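Local coordinates for Lmo0131 protein (Listeria monocytogenes, PDB 4Q6J) that is an EAL-domain protein of unestablished function that may act as a cyclic-guanylate-specific phosphodiesterase, at residues Asn82-Gly85 / Gly86-Ile90; Pro239-Met242 / Glu243-Lys246; Pro26-Ala30 / Lys31-Ile35; Asp229-Gly233 / Tyr234-Arg238; Met105-Leu108 / His109-Lys113. All coordinates share one frame; numbering follows the deposited sequence.

Contact 1: residues Asn82-Gly85 / Gly86-Ile90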
# COMPACT_ATOMS: atom_id res chain seq x y z
N ASN B 82 -21.73 29.89 -8.07
CA ASN B 82 -22.20 31.09 -8.77
C ASN B 82 -23.63 31.42 -8.42
O ASN B 82 -23.95 32.57 -8.19
CB ASN B 82 -22.07 30.98 -10.29
CG ASN B 82 -20.64 31.05 -10.76
OD1 ASN B 82 -19.73 31.47 -10.04
ND2 ASN B 82 -20.43 30.63 -11.99
N GLN B 83 -24.48 30.40 -8.38
CA GLN B 83 -25.87 30.61 -8.02
C GLN B 83 -26.08 31.18 -6.61
O GLN B 83 -26.97 31.99 -6.41
CB GLN B 83 -26.70 29.33 -8.20
CG GLN B 83 -28.20 29.57 -8.14
CD GLN B 83 -28.82 29.29 -6.77
OE1 GLN B 83 -30.01 29.54 -6.55
NE2 GLN B 83 -28.02 28.75 -5.86
N LEU B 84 -25.25 30.79 -5.65
CA LEU B 84 -25.48 31.13 -4.25
C LEU B 84 -24.90 32.48 -3.90
O LEU B 84 -24.78 32.81 -2.73
CB LEU B 84 -24.93 30.06 -3.30
CG LEU B 84 -25.71 28.74 -3.42
CD1 LEU B 84 -24.96 27.58 -2.79
CD2 LEU B 84 -27.07 28.88 -2.79
N GLY B 85 -24.54 33.25 -4.90
CA GLY B 85 -24.22 34.64 -4.66
C GLY B 85 -23.02 34.88 -3.77
O GLY B 85 -22.84 35.97 -3.25
N GLY B 86 -22.19 33.86 -3.59
CA GLY B 86 -20.95 33.99 -2.84
C GLY B 86 -21.19 33.80 -1.37
O GLY B 86 -20.30 34.01 -0.58
N ARG B 87 -22.40 33.40 -1.01
CA ARG B 87 -22.78 33.31 0.39
C ARG B 87 -22.32 32.02 1.00
O ARG B 87 -22.27 31.90 2.21
CB ARG B 87 -24.29 33.46 0.55
CG ARG B 87 -24.81 34.75 -0.03
CD ARG B 87 -26.33 34.83 0.01
NE ARG B 87 -26.97 34.02 -1.02
CZ ARG B 87 -27.81 33.03 -0.78
NH1 ARG B 87 -28.15 32.72 0.47
NH2 ARG B 87 -28.34 32.36 -1.80
N PHE B 88 -21.98 31.05 0.16
CA PHE B 88 -21.58 29.73 0.66
C PHE B 88 -20.38 29.20 -0.11
O PHE B 88 -20.30 29.39 -1.32
CB PHE B 88 -22.76 28.74 0.54
CG PHE B 88 -23.96 29.13 1.36
CD1 PHE B 88 -24.01 28.85 2.71
CD2 PHE B 88 -25.03 29.78 0.78
CE1 PHE B 88 -25.09 29.22 3.46
CE2 PHE B 88 -26.12 30.13 1.54
CZ PHE B 88 -26.14 29.85 2.89
N SER B 89 -19.45 28.53 0.58
CA SER B 89 -18.38 27.79 -0.08
C SER B 89 -18.82 26.38 -0.45
O SER B 89 -19.69 25.82 0.19
CB SER B 89 -17.10 27.74 0.76
OG SER B 89 -17.27 26.89 1.86
N ILE B 90 -18.25 25.84 -1.52
CA ILE B 90 -18.48 24.45 -1.89
C ILE B 90 -17.15 23.80 -2.21
O ILE B 90 -16.36 24.34 -2.97
CB ILE B 90 -19.44 24.32 -3.10
CG1 ILE B 90 -20.81 24.92 -2.76
CG2 ILE B 90 -19.57 22.85 -3.53
CD1 ILE B 90 -21.86 24.76 -3.82
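The carbonyl oxygen of L84 takes the backbone N-H of R87 at 3.0 Å, in a nearly straight bond (164° at the hydrogen) that closes a type I' beta turn from L84 to R87. The donor sits well above the carbonyl plane, 41° out of it. Both central residues, G85 and G86, have positive phi, as this turn type requires. The R87 side chain doubles back over the same carbonyl: its chi3 bend (-77°) brings NE to 3.0 Å from L84 O, and NH2 to 3.8 Å from L84 CD2. The guanidinium then reaches the C-terminal end of the chain, where weak bonds run from NH1 to I251 O and from NH2 to V252 O.

Beneath the turn, L84 splits its branches: CD2 lies by the guanidinium, while CD1 goes to the strand side, 4.3 Å from I90 CD1. L84 CB meets the edge of the F88 ring, 4.1 Å from F88 CD2. M242 and K246 of helix 242-248 cover L84 from outside the turn. The tight reversal thus carries the chain from helix 66-83 into strand 89-95, its apolar side buried and its charged side turned to the C-terminus, where R87 would offset the negative charge expected there.

Contact 2: residues Pro239-Met242 / Glu243-Lys246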
# COMPACT_ATOMS: atom_id res chain seq x y z
N PRO B 239 -25.58 13.99 3.41
CA PRO B 239 -25.50 14.67 2.11
C PRO B 239 -26.83 14.59 1.34
O PRO B 239 -27.51 13.57 1.39
CB PRO B 239 -24.40 13.89 1.39
CG PRO B 239 -23.61 13.27 2.51
CD PRO B 239 -24.62 12.88 3.50
N LEU B 240 -27.21 15.67 0.65
CA LEU B 240 -28.51 15.77 -0.03
C LEU B 240 -28.36 16.48 -1.36
O LEU B 240 -27.42 17.25 -1.55
CB LEU B 240 -29.48 16.60 0.80
CG LEU B 240 -29.93 16.06 2.13
CD1 LEU B 240 -30.61 17.17 2.87
CD2 LEU B 240 -30.85 14.86 1.93
N PRO B 241 -29.30 16.24 -2.29
CA PRO B 241 -29.43 17.10 -3.46
C PRO B 241 -29.53 18.55 -3.00
O PRO B 241 -30.05 18.79 -1.92
CB PRO B 241 -30.77 16.67 -4.06
CG PRO B 241 -30.93 15.29 -3.67
CD PRO B 241 -30.32 15.18 -2.29
N MSE B 242 -29.05 19.50 -3.79
CA MSE B 242 -29.22 20.90 -3.44
C MSE B 242 -30.69 21.23 -3.18
O MSE B 242 -31.01 22.02 -2.29
CB MSE B 242 -28.66 21.84 -4.51
CG MSE B 242 -28.66 23.33 -4.07
SE MSE B 242 -27.87 23.65 -2.30
CE MSE B 242 -25.99 23.64 -2.72
N GLU B 243 -31.57 20.63 -3.98
CA GLU B 243 -33.01 20.82 -3.85
C GLU B 243 -33.49 20.56 -2.43
O GLU B 243 -34.21 21.38 -1.85
CB GLU B 243 -33.74 19.88 -4.81
CG GLU B 243 -35.12 19.44 -4.35
CD GLU B 243 -35.32 17.92 -4.47
OE1 GLU B 243 -34.34 17.21 -4.78
OE2 GLU B 243 -36.47 17.46 -4.24
N GLU B 244 -33.09 19.43 -1.86
CA GLU B 244 -33.51 19.05 -0.52
C GLU B 244 -32.79 19.82 0.60
O GLU B 244 -33.34 20.02 1.71
CB GLU B 244 -33.35 17.55 -0.36
CG GLU B 244 -33.99 16.79 -1.49
CD GLU B 244 -33.77 15.28 -1.38
OE1 GLU B 244 -33.44 14.79 -0.29
OE2 GLU B 244 -33.93 14.57 -2.40
N ILE B 245 -31.58 20.28 0.33
CA ILE B 245 -30.96 21.24 1.24
C ILE B 245 -31.83 22.48 1.37
O ILE B 245 -32.21 22.86 2.45
CB ILE B 245 -29.58 21.71 0.76
CG1 ILE B 245 -28.54 20.59 0.83
CG2 ILE B 245 -29.15 22.90 1.59
CD1 ILE B 245 -28.18 20.17 2.23
N LYS B 246 -32.17 23.11 0.26
CA LYS B 246 -32.89 24.36 0.30
C LYS B 246 -34.28 24.22 0.92
O LYS B 246 -34.80 25.17 1.53
CB LYS B 246 -32.96 24.98 -1.09
CG LYS B 246 -31.71 25.71 -1.49
CD LYS B 246 -31.74 26.15 -2.95
CE LYS B 246 -30.47 26.88 -3.36
NZ LYS B 246 -30.47 27.23 -4.82
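L240 and P241 meet E244 and I245 where the chain enters helix 242-248. L240 crosses E244 at about a right angle, its CD2 methyl 3.4 Å from E244 OE1, while its other methyl, CD1, turns to the tip of I245, 3.9 Å from I245 CD1. The P241 ring lies obliquely against the E244 carboxylate: P241 CG is 3.3 Å from E244 OE2, so the acid rests on aliphatic carbon. E244 gets there with CG beside its backbone N (chi1 -50°) and the rest of the chain extended.

On another side of the helix, M242, a selenomethionine, sends CG anti to its own backbone N. The bend at chi2 (50°) then turns SE toward I245, 4.0 Å from I245 CB; the next bend, at chi3, directs CE. The aliphatic part of K246 passes M242 at an angle, with K246 CE 4.0 Å from M242 CG, before its NZ bonds to Q83 OE1. Further in, M242 also packs on Y24, and I245 on P26 and F38.

The backbone begins regular helical pairing here: I245 N donates to P241 O at 3.1 Å, and K246 N to M242 O at 3.0 Å. The helix packs against strands 20-29 and 35-45 through M242 and I245. This is a helix N-terminus with P241 at the N-cap, where the helix's own bonding pattern needs no N-H from that residue.

Contact 3: residues Pro26-Ala30 / Lys31-Ile35. With EDO (1,2-ethanediol), chain N.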
# COMPACT_ATOMS: atom_id res chain seq x y z
N PRO B 26 -23.81 19.90 4.49
CA PRO B 26 -23.47 21.18 5.12
C PRO B 26 -22.29 21.08 6.09
O PRO B 26 -22.08 20.07 6.77
CB PRO B 26 -24.74 21.54 5.91
CG PRO B 26 -25.77 20.72 5.41
CD PRO B 26 -25.17 19.47 4.87
N LYS B 27 -21.51 22.15 6.13
CA LYS B 27 -20.53 22.38 7.17
C LYS B 27 -21.02 23.59 7.96
O LYS B 27 -21.42 24.59 7.37
CB LYS B 27 -19.15 22.62 6.56
CG LYS B 27 -18.54 21.35 6.02
CD LYS B 27 -17.29 21.65 5.29
CE LYS B 27 -17.56 22.58 4.12
NZ LYS B 27 -16.30 22.84 3.39
N VAL B 28 -20.96 23.47 9.28
CA VAL B 28 -21.55 24.44 10.19
C VAL B 28 -20.44 25.07 11.02
O VAL B 28 -19.53 24.39 11.47
CB VAL B 28 -22.57 23.72 11.11
CG1 VAL B 28 -22.91 24.52 12.28
CG2 VAL B 28 -23.83 23.33 10.32
N ASP B 29 -20.51 26.37 11.24
CA ASP B 29 -19.59 27.03 12.17
C ASP B 29 -19.80 26.51 13.61
O ASP B 29 -20.93 26.44 14.07
CB ASP B 29 -19.81 28.54 12.09
CG ASP B 29 -18.76 29.33 12.87
OD1 ASP B 29 -18.96 29.54 14.07
OD2 ASP B 29 -17.75 29.74 12.27
N ALA B 30 -18.74 26.13 14.31
CA ALA B 30 -18.86 25.55 15.66
C ALA B 30 -19.48 26.50 16.70
O ALA B 30 -20.16 26.05 17.65
CB ALA B 30 -17.51 25.02 16.16
N LYS B 31 -19.25 27.78 16.51
CA LYS B 31 -19.74 28.79 17.43
C LYS B 31 -21.18 29.17 17.15
O LYS B 31 -22.05 28.87 17.95
CB LYS B 31 -18.90 30.05 17.27
CG LYS B 31 -17.57 30.11 18.02
CD LYS B 31 -16.59 29.04 17.57
CE LYS B 31 -15.43 29.62 16.78
NZ LYS B 31 -14.73 30.71 17.49
N THR B 32 -21.41 29.76 15.98
CA THR B 32 -22.70 30.34 15.60
C THR B 32 -23.69 29.30 15.11
O THR B 32 -24.84 29.62 14.85
CB THR B 32 -22.55 31.38 14.46
OG1 THR B 32 -22.32 30.71 13.22
CG2 THR B 32 -21.41 32.34 14.73
N ASN B 33 -23.23 28.06 14.98
CA ASN B 33 -24.02 26.96 14.43
C ASN B 33 -24.70 27.27 13.07
O ASN B 33 -25.71 26.67 12.69
CB ASN B 33 -24.98 26.38 15.49
CG ASN B 33 -24.59 24.95 15.96
OD1 ASN B 33 -25.43 24.05 16.12
ND2 ASN B 33 -23.30 24.76 16.18
N LYS B 34 -24.11 28.19 12.31
CA LYS B 34 -24.64 28.60 11.02
C LYS B 34 -23.97 27.78 9.92
O LYS B 34 -22.79 27.46 10.04
CB LYS B 34 -24.37 30.09 10.79
CG LYS B 34 -25.09 31.09 11.75
CD LYS B 34 -24.61 32.54 11.54
CE LYS B 34 -25.06 33.50 12.64
NZ LYS B 34 -24.06 34.61 12.82
N ILE B 35 -24.71 27.45 8.86
CA ILE B 35 -24.14 26.78 7.69
C ILE B 35 -23.23 27.76 7.00
O ILE B 35 -23.66 28.86 6.63
CB ILE B 35 -25.23 26.38 6.69
CG1 ILE B 35 -26.13 25.31 7.27
CG2 ILE B 35 -24.59 25.87 5.43
CD1 ILE B 35 -27.24 24.95 6.37
C1 EDO N . -13.91 24.69 5.81
O1 EDO N . -13.92 23.63 4.84
C2 EDO N . -15.28 25.34 5.93
O2 EDO N . -16.21 24.43 6.53
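The carboxylate oxygen D29 OD1 accepts two backbone N-H groups at the beta hairpin connection between strands 20-29 and 35-45. T32 N lies 3.1 Å from D29 OD1 in a nearly straight bond on the anti side, and K31 N lies 3.0 Å from the same oxygen but comes from above the carboxylate plane, at a more bent angle (136°). With CG anti to its backbone N (chi1 -172°), D29 swings its acid back over the turn that follows it. The two donors probably stabilise its negative charge.

The main chain of D29 is tied as well. D29 N donates to K34 O at 2.8 Å, whereas the return bond from N33 N to D29 O is weak. Within the turn, K34 N donates to T32 OG1, which makes an ST turn.

Beyond K34, V28 and I35 form an antiparallel non-hydrogen-bonded pair with side chains on the same face of the sheet, and P26 extends that apolar strip toward I35. K27 starts out away from the second arm; its NZ donates to a 1,2-ethanediol that also binds E123. On the V28-I35 face, V28 CG1 presses against the backbone of the turn, 3.4 Å from N33 C.

Contact 4: residues Asp229-Gly233 / Tyr234-Arg238. With EDO (1,2-ethanediol), chain R; EDO (1,2-ethanediol), chain L.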
# COMPACT_ATOMS: atom_id res chain seq x y z
N ASP B 229 -13.16 24.48 14.43
CA ASP B 229 -13.84 25.59 13.79
C ASP B 229 -15.19 25.23 13.14
O ASP B 229 -16.11 26.03 13.17
CB ASP B 229 -12.95 26.16 12.71
CG ASP B 229 -11.61 26.58 13.23
OD1 ASP B 229 -11.53 27.74 13.65
OD2 ASP B 229 -10.65 25.76 13.23
N TYR B 230 -15.28 24.04 12.53
CA TYR B 230 -16.44 23.68 11.70
C TYR B 230 -16.82 22.25 11.93
O TYR B 230 -15.96 21.42 12.20
CB TYR B 230 -16.14 23.82 10.21
CG TYR B 230 -15.61 25.18 9.83
CD1 TYR B 230 -16.43 26.30 9.84
CD2 TYR B 230 -14.29 25.35 9.44
CE1 TYR B 230 -15.94 27.54 9.49
CE2 TYR B 230 -13.80 26.59 9.07
CZ TYR B 230 -14.63 27.68 9.10
OH TYR B 230 -14.14 28.90 8.74
N PHE B 231 -18.11 21.97 11.79
CA PHE B 231 -18.65 20.63 11.97
C PHE B 231 -19.33 20.12 10.69
O PHE B 231 -19.91 20.88 9.94
CB PHE B 231 -19.71 20.61 13.08
CG PHE B 231 -19.21 21.05 14.44
CD1 PHE B 231 -17.96 20.65 14.91
CD2 PHE B 231 -20.00 21.86 15.24
CE1 PHE B 231 -17.53 21.05 16.17
CE2 PHE B 231 -19.56 22.25 16.48
CZ PHE B 231 -18.33 21.85 16.94
N GLN B 232 -19.30 18.81 10.52
CA GLN B 232 -20.01 18.14 9.46
C GLN B 232 -20.42 16.74 9.99
O GLN B 232 -19.66 16.09 10.68
CB GLN B 232 -19.07 18.04 8.26
CG GLN B 232 -19.61 17.44 7.04
CD GLN B 232 -18.58 17.44 5.94
OE1 GLN B 232 -17.61 18.16 6.00
NE2 GLN B 232 -18.80 16.64 4.94
N GLY B 233 -21.63 16.31 9.71
CA GLY B 233 -22.01 14.98 10.08
C GLY B 233 -23.50 14.86 10.19
O GLY B 233 -24.21 15.85 10.07
N TYR B 234 -23.97 13.64 10.45
CA TYR B 234 -25.39 13.32 10.50
C TYR B 234 -26.21 14.24 11.42
O TYR B 234 -27.38 14.54 11.15
CB TYR B 234 -25.59 11.84 10.89
CG TYR B 234 -26.84 11.26 10.30
CD1 TYR B 234 -26.87 10.80 8.99
CD2 TYR B 234 -28.02 11.21 11.05
CE1 TYR B 234 -28.04 10.28 8.45
CE2 TYR B 234 -29.19 10.69 10.52
CZ TYR B 234 -29.19 10.23 9.22
OH TYR B 234 -30.36 9.71 8.69
N TYR B 235 -25.59 14.70 12.50
CA TYR B 235 -26.27 15.51 13.51
C TYR B 235 -26.86 16.79 12.91
O TYR B 235 -27.87 17.34 13.40
CB TYR B 235 -25.31 15.86 14.65
CG TYR B 235 -25.97 16.62 15.79
CD1 TYR B 235 -26.82 15.98 16.67
CD2 TYR B 235 -25.73 17.98 15.98
CE1 TYR B 235 -27.43 16.67 17.71
CE2 TYR B 235 -26.33 18.68 17.01
CZ TYR B 235 -27.19 18.02 17.88
OH TYR B 235 -27.81 18.70 18.92
N PHE B 236 -26.22 17.26 11.85
CA PHE B 236 -26.70 18.42 11.15
C PHE B 236 -27.44 17.97 9.90
O PHE B 236 -28.66 18.20 9.79
CB PHE B 236 -25.53 19.35 10.86
CG PHE B 236 -24.86 19.82 12.12
CD1 PHE B 236 -25.45 20.80 12.90
CD2 PHE B 236 -23.69 19.23 12.58
CE1 PHE B 236 -24.88 21.22 14.08
CE2 PHE B 236 -23.10 19.64 13.77
CZ PHE B 236 -23.69 20.64 14.52
N SER B 237 -26.75 17.28 9.00
CA SER B 237 -27.41 16.74 7.80
C SER B 237 -26.56 15.72 7.02
O SER B 237 -25.38 15.96 6.76
CB SER B 237 -27.81 17.89 6.85
OG SER B 237 -28.59 17.42 5.76
N ARG B 238 -27.16 14.59 6.65
CA ARG B 238 -26.59 13.72 5.64
C ARG B 238 -26.38 14.52 4.34
O ARG B 238 -26.94 15.60 4.17
CB ARG B 238 -27.56 12.58 5.37
CG ARG B 238 -28.93 13.03 4.92
CD ARG B 238 -29.97 11.94 5.13
NE ARG B 238 -30.48 11.44 3.85
CZ ARG B 238 -31.64 11.80 3.30
NH1 ARG B 238 -32.43 12.66 3.92
NH2 ARG B 238 -32.01 11.29 2.13
C1 EDO R . -29.51 13.92 8.99
O1 EDO R . -30.12 13.60 7.74
C2 EDO R . -30.64 14.32 9.92
O2 EDO R . -30.13 14.75 11.18
C1 EDO L . -21.95 10.71 9.41
O1 EDO L . -22.05 11.60 10.52
C2 EDO L . -21.40 11.40 8.18
O2 EDO L . -22.30 12.40 7.71
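F231 meets F236 across a sharp bend that follows strand 230-231. D229, just before the strand, bonds through OD2 to H203 NE2 and V209 N; Y230 begins the strand. F231 is the first to reach across, its CB 3.6 Å from F236 CE2. The side chains slant across one another; the ring planes run nearly parallel but are far displaced, so only the CE2-CZ side of F236 reaches F231, with F231 CD2 4.0 Å from F236 CZ. F236 is steered back to F231 by its chi1 of -60°, which sets its ring beside its own backbone N, and Y235 CD2 sits over the rim of one face of that ring.

Q232 turns away from the bend; its amide is held by Q25, E39 and K176. G233 then makes the turn, at backbone angles that suit a residue without a side chain. Its carbonyl oxygen is gripped twice: F236 N donates to G233 O at 3.0 Å from above the carbonyl plane, and S237 N donates to the same oxygen at 3.1 Å, closer to that plane. Within the turn, Y234 carries a 1,2-ethanediol over the centre of its ring, and Y234 OH bonds to D5 O of the second subunit. R238 NE makes a salt bridge to D5 of that subunit.

Strand 230-231 is flanked in the sheet by strand 20-29, antiparallel, and strand 208-211, parallel. F231 is packed against V220, L223 and R224 of helix 217-225, and F236 packs on V28 and N33 of the neighbouring hairpin.

Contact 5: residues Met105-Leu108 / His109-Lys113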
# COMPACT_ATOMS: atom_id res chain seq x y z
N MSE B 105 -4.17 20.41 -13.53
CA MSE B 105 -4.33 21.56 -12.66
C MSE B 105 -4.28 22.86 -13.44
O MSE B 105 -4.72 23.91 -12.98
CB MSE B 105 -3.31 21.54 -11.51
CG MSE B 105 -3.61 20.43 -10.47
SE MSE B 105 -5.34 20.65 -9.51
CE MSE B 105 -4.72 21.98 -8.21
N THR B 106 -3.74 22.79 -14.65
CA THR B 106 -3.70 23.95 -15.53
C THR B 106 -5.05 24.14 -16.16
O THR B 106 -5.57 25.23 -16.18
CB THR B 106 -2.67 23.77 -16.61
OG1 THR B 106 -1.38 24.03 -16.04
CG2 THR B 106 -2.92 24.72 -17.76
N PHE B 107 -5.63 23.07 -16.66
CA PHE B 107 -7.01 23.15 -17.09
C PHE B 107 -7.99 23.64 -16.02
O PHE B 107 -8.92 24.38 -16.32
CB PHE B 107 -7.51 21.81 -17.57
CG PHE B 107 -8.91 21.87 -18.04
CD1 PHE B 107 -9.24 22.63 -19.16
CD2 PHE B 107 -9.91 21.23 -17.35
CE1 PHE B 107 -10.54 22.71 -19.59
CE2 PHE B 107 -11.19 21.29 -17.80
CZ PHE B 107 -11.51 22.03 -18.92
N LEU B 108 -7.79 23.19 -14.78
CA LEU B 108 -8.71 23.54 -13.72
C LEU B 108 -8.57 25.01 -13.38
O LEU B 108 -9.54 25.71 -13.18
CB LEU B 108 -8.49 22.67 -12.47
CG LEU B 108 -9.38 23.09 -11.28
CD1 LEU B 108 -10.85 22.94 -11.59
CD2 LEU B 108 -9.06 22.35 -10.01
N HIS B 109 -7.34 25.47 -13.30
CA HIS B 109 -7.04 26.88 -13.10
C HIS B 109 -7.70 27.74 -14.16
O HIS B 109 -8.21 28.83 -13.88
CB HIS B 109 -5.54 27.08 -13.18
CG HIS B 109 -5.13 28.51 -13.28
ND1 HIS B 109 -5.32 29.26 -14.41
CD2 HIS B 109 -4.52 29.32 -12.38
CE1 HIS B 109 -4.86 30.48 -14.21
NE2 HIS B 109 -4.37 30.54 -12.98
N ASP B 110 -7.63 27.27 -15.40
CA ASP B 110 -8.19 27.99 -16.53
C ASP B 110 -9.70 27.99 -16.51
O ASP B 110 -10.33 29.02 -16.75
CB ASP B 110 -7.76 27.33 -17.82
CG ASP B 110 -6.34 27.60 -18.14
OD1 ASP B 110 -5.63 28.22 -17.33
OD2 ASP B 110 -5.92 27.18 -19.24
N TYR B 111 -10.27 26.82 -16.26
CA TYR B 111 -11.70 26.71 -16.13
C TYR B 111 -12.24 27.57 -14.95
O TYR B 111 -13.26 28.24 -15.07
CB TYR B 111 -12.13 25.25 -16.00
CG TYR B 111 -13.61 25.10 -16.11
CD1 TYR B 111 -14.42 25.27 -15.00
CD2 TYR B 111 -14.21 24.85 -17.32
CE1 TYR B 111 -15.77 25.18 -15.09
CE2 TYR B 111 -15.57 24.75 -17.43
CZ TYR B 111 -16.35 24.93 -16.31
OH TYR B 111 -17.71 24.83 -16.41
N VAL B 112 -11.56 27.52 -13.82
CA VAL B 112 -11.91 28.38 -12.68
C VAL B 112 -11.83 29.87 -13.03
O VAL B 112 -12.77 30.62 -12.83
CB VAL B 112 -11.02 28.07 -11.44
CG1 VAL B 112 -11.22 29.11 -10.37
CG2 VAL B 112 -11.37 26.69 -10.90
N LYS B 113 -10.74 30.31 -13.63
CA LYS B 113 -10.57 31.72 -13.93
C LYS B 113 -11.67 32.20 -14.86
O LYS B 113 -12.19 33.29 -14.73
CB LYS B 113 -9.19 31.94 -14.55
CG LYS B 113 -8.88 33.39 -14.88
CD LYS B 113 -7.46 33.56 -15.39
CE LYS B 113 -6.96 34.95 -15.06
NZ LYS B 113 -5.52 35.11 -15.37
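L108 and V112 meet one turn apart on the inward side of helix 102-115, one of the helices that surround the strands of this TIM-barrel domain. L108 CD1 touches V112 CG2 at 3.8 Å, their side chains slanting across one another. V112 CG2 also lies over the backbone, 3.1 Å from L108 O. This side is covered by I124 of strand 122-127, I145 of helix 136-146 and L148; the selenomethionine M105 fills the same layer. The backbone runs as a regular alpha-helix, and V112 N bonds to L108 O at 2.8 Å.

F107 and Y111 occupy the flank toward helix 66-83, more loosely. Y111 CB lies over one face of the F107 ring, while the rings themselves approach only to 4.2 Å, between F107 CZ and Y111 CD2. Y111 goes on to pack on E75, I78 and K79 and to stack with H115.

The outward side is polar and open to solvent around T106 and D110. These two side chains run alongside each other, pointing the same way, and T106 CG2 comes no nearer than 4.2 Å to D110 OD2. T106 OG1 turns back instead to S102 O. A chi1 of 168° sends the H109 ring off opposite its main-chain N, beside the next residue, and H109 ND1 donates to the anti lone pair of D110 OD1 at 3.1 Å.

In the fold
Along the chain the order is contact 3, contact 1, contact 5, contact 4 and contact 2. Contacts 3 and 4 are the closest pair, centres about 8 Å apart, joined by adjacent strands 20-29 and 230-231 of the barrel sheet, to which strand 89-95 of contact 1 also belongs. Contact 2 follows contact 4 directly in sequence. Its helix 242-248 touches both contact 1, centres about 14 Å apart, and contact 3, about 17 Å, so residues near the C-terminus close over early parts of the fold. Contact 5, on helix 102-115, stands apart, its centre about 30 Å from those of contacts 3 and 4 and on the other side of the chain's centre from contact 4.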